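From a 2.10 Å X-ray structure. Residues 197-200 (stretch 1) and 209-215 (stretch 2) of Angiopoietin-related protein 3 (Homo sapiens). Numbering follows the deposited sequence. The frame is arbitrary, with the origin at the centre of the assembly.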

ATOM      1  N   ARG A 197     -14.226 -10.769  21.032  1.00 82.40           N
ATOM      2  CA  ARG A 197     -13.707 -11.308  19.785  1.00 77.57           C
ATOM      3  C   ARG A 197     -14.110 -10.364  18.639  1.00 64.13           C
ATOM      4  O   ARG A 197     -15.216 -10.451  18.097  1.00 58.89           O
ATOM      5  CB  ARG A 197     -14.217 -12.739  19.552  1.00 82.11           C
ATOM      6  CG  ARG A 197     -13.692 -13.819  20.541  1.00 96.17           C
ATOM      7  CD  ARG A 197     -14.136 -13.626  21.988  1.00101.93           C
ATOM      8  NE  ARG A 197     -15.589 -13.633  22.073  1.00105.12           N
ATOM      9  CZ  ARG A 197     -16.293 -12.679  22.664  1.00105.27           C
ATOM     10  NH1 ARG A 197     -15.671 -11.661  23.240  1.00102.27           N
ATOM     11  NH2 ARG A 197     -17.616 -12.748  22.693  1.00106.09           N
ATOM     12  N   GLY A 198     -13.207  -9.443  18.298  1.00 56.82           N
ATOM     13  CA  GLY A 198     -13.545  -8.400  17.348  1.00 46.48           C
ATOM     14  C   GLY A 198     -14.531  -7.404  17.940  1.00 40.13           C
ATOM     15  O   GLY A 198     -14.536  -7.135  19.142  1.00 40.75           O
ATOM     16  N   LEU A 199     -15.395  -6.875  17.082  1.00 34.35           N
ATOM     17  CA  LEU A 199     -16.305  -5.801  17.445  1.00 37.96           C
ATOM     18  C   LEU A 199     -17.746  -6.292  17.402  1.00 39.56           C
ATOM     19  O   LEU A 199     -18.038  -7.404  16.960  1.00 39.64           O
ATOM     20  CB  LEU A 199     -16.105  -4.600  16.515  1.00 31.76           C
ATOM     21  CG  LEU A 199     -14.670  -4.062  16.566  1.00 34.83           C
ATOM     22  CD1 LEU A 199     -14.325  -3.390  15.265  1.00 30.23           C
ATOM     23  CD2 LEU A 199     -14.485  -3.097  17.769  1.00 32.57           C
ATOM     24  N   SER A 200     -18.656  -5.437  17.863  1.00 34.01           N
ATOM     25  CA  SER A 200     -20.056  -5.819  18.003  1.00 43.25           C
ATOM     26  C   SER A 200     -20.963  -4.846  17.262  1.00 43.86           C
ATOM     27  O   SER A 200     -20.737  -3.634  17.275  1.00 46.31           O
ATOM     28  CB  SER A 200     -20.467  -5.881  19.473  1.00 37.06           C
ATOM     29  OG  SER A 200     -19.563  -6.666  20.226  1.00 45.35           O
TER
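Stretch 2 209-215: YSIKSTK

The first part of stretch 2, before K212, runs antiparallel to the strand that includes L199 and S200, and the contact is built round one pair, L199 and I211. These two bury the most surface here, and two backbone hydrogen bonds join them, each residue donating one and accepting one: L199 N donates to I211 O at 2.7 Å, and I211 N donates to L199 O at 2.7 Å, both nearly straight. L199 (phi/psi -114/173) and I211 (-111/129) are both extended, and L199 CA stands 4.7 Å from I211 CA. From this pair the register follows in both directions, S200 facing S210 with CA atoms 5.1 Å apart and G198 lying nearest K212, CA to CA 5.0 Å.

The alternation of the strands sorts the side chains. L199 and I211 point to the same face of the sheet, where L199 CB meets I211 CB at 4.0 Å, while S200 and S210 take the other, more exposed face. The serine pair is of the non-hydrogen-bonded kind; beside it, S200 CA approaches Y209 O at 3.5 Å in a CA-H...O contact. On the far side of the central pair G198 CA makes a similar contact, at 3.3 Å, with I211 O, the same oxygen that accepts the hydrogen bond from L199 N.

That closeness sets a rule at G198. Its phi of 70° already favours glycine, and a CB built in ideal geometry would fall 2.1 Å from I211 O, a clash.

At K212 the chain of stretch 2 turns a corner, with psi dropping to -32°, and the CA-to-CB bond of K212 points away from stretch 1. The extended chain beyond belongs to a different sheet or face, yet the CA-to-CB bond of T214 points toward stretch 1, and T214 CG2 reaches L199 CD1 at 4.0 Å. L199 is thus covered by the paired strand and by the chain past the corner; K215 lies out of reach.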

ATOM      1  N   TYR A 209     -24.200  -8.924  15.774  1.00 43.30           N
ATOM      2  CA  TYR A 209     -23.237  -9.428  14.802  1.00 40.86           C
ATOM      3  C   TYR A 209     -21.823  -9.285  15.352  1.00 38.75           C
ATOM      4  O   TYR A 209     -21.434  -8.198  15.794  1.00 37.10           O
ATOM      5  CB  TYR A 209     -23.360  -8.680  13.471  1.00 38.04           C
ATOM      6  CG  TYR A 209     -24.677  -8.903  12.774  1.00 40.73           C
ATOM      7  CD1 TYR A 209     -24.793  -9.859  11.781  1.00 42.13           C
ATOM      8  CD2 TYR A 209     -25.801  -8.151  13.094  1.00 49.11           C
ATOM      9  CE1 TYR A 209     -25.983 -10.072  11.131  1.00 50.22           C
ATOM     10  CE2 TYR A 209     -27.007  -8.358  12.443  1.00 53.94           C
ATOM     11  CZ  TYR A 209     -27.090  -9.326  11.461  1.00 55.54           C
ATOM     12  OH  TYR A 209     -28.270  -9.563  10.793  1.00 58.68           O
ATOM     13  N   SER A 210     -21.068 -10.384  15.332  1.00 38.56           N
ATOM     14  CA  SER A 210     -19.643 -10.372  15.652  1.00 41.67           C
ATOM     15  C   SER A 210     -18.865  -9.862  14.440  1.00 40.59           C
ATOM     16  O   SER A 210     -18.963 -10.440  13.355  1.00 51.40           O
ATOM     17  CB  SER A 210     -19.182 -11.775  16.045  1.00 44.86           C
ATOM     18  OG  SER A 210     -17.832 -11.791  16.483  1.00 42.32           O
ATOM     19  N   ILE A 211     -18.109  -8.782  14.609  1.00 36.65           N
ATOM     20  CA  ILE A 211     -17.446  -8.100  13.493  1.00 41.45           C
ATOM     21  C   ILE A 211     -15.935  -8.296  13.587  1.00 44.26           C
ATOM     22  O   ILE A 211     -15.327  -8.030  14.631  1.00 41.17           O
ATOM     23  CB  ILE A 211     -17.802  -6.604  13.458  1.00 44.59           C
ATOM     24  CG1 ILE A 211     -19.312  -6.416  13.585  1.00 45.35           C
ATOM     25  CG2 ILE A 211     -17.275  -5.957  12.178  1.00 44.10           C
ATOM     26  CD1 ILE A 211     -20.111  -7.030  12.459  1.00 33.01           C
ATOM     27  N   LYS A 212     -15.328  -8.739  12.487  1.00 44.09           N
ATOM     28  CA  LYS A 212     -13.886  -8.924  12.395  1.00 35.86           C
ATOM     29  C   LYS A 212     -13.180  -7.739  11.744  1.00 40.50           C
ATOM     30  O   LYS A 212     -12.035  -7.428  12.101  1.00 40.33           O
ATOM     31  CB  LYS A 212     -13.565 -10.207  11.604  1.00 40.17           C
ATOM     32  CG  LYS A 212     -12.109 -10.318  11.152  1.00 47.93           C
ATOM     33  CD  LYS A 212     -11.786 -11.672  10.567  1.00 60.53           C
ATOM     34  CE  LYS A 212     -12.421 -11.858   9.196  1.00 69.68           C
ATOM     35  NZ  LYS A 212     -12.794 -13.282   8.955  1.00 76.59           N
ATOM     36  N   SER A 213     -13.836  -7.064  10.801  1.00 32.54           N
ATOM     37  CA  SER A 213     -13.217  -5.966  10.073  1.00 39.18           C
ATOM     38  C   SER A 213     -14.306  -4.988   9.659  1.00 33.42           C
ATOM     39  O   SER A 213     -15.449  -5.383   9.414  1.00 36.55           O
ATOM     40  CB  SER A 213     -12.418  -6.473   8.857  1.00 41.38           C
ATOM     41  OG  SER A 213     -13.260  -7.091   7.902  1.00 55.27           O
ATOM     42  N   THR A 214     -13.957  -3.699   9.630  1.00 34.40           N
ATOM     43  CA  THR A 214     -14.912  -2.649   9.308  1.00 35.30           C
ATOM     44  C   THR A 214     -14.332  -1.706   8.264  1.00 37.92           C
ATOM     45  O   THR A 214     -13.119  -1.493   8.206  1.00 36.11           O
ATOM     46  CB  THR A 214     -15.319  -1.806  10.563  1.00 34.02           C
ATOM     47  OG1 THR A 214     -14.190  -1.048  11.050  1.00 30.12           O
ATOM     48  CG2 THR A 214     -15.860  -2.709  11.675  1.00 28.23           C
ATOM     49  N   LYS A 215     -15.220  -1.132   7.455  1.00 34.78           N
ATOM     50  CA  LYS A 215     -14.912   0.028   6.634  1.00 25.53           C
ATOM     51  C   LYS A 215     -16.037   1.033   6.797  1.00 29.48           C
ATOM     52  O   LYS A 215     -17.211   0.656   6.834  1.00 28.09           O
ATOM     53  CB  LYS A 215     -14.783  -0.316   5.146  1.00 26.53           C
ATOM     54  CG  LYS A 215     -13.497  -1.029   4.732  1.00 31.47           C
ATOM     55  CD  LYS A 215     -13.607  -1.468   3.282  1.00 34.87           C
ATOM     56  CE  LYS A 215     -12.395  -2.260   2.819  1.00 37.96           C
ATOM     57  NZ  LYS A 215     -12.131  -2.074   1.366  1.00 42.61           N
TER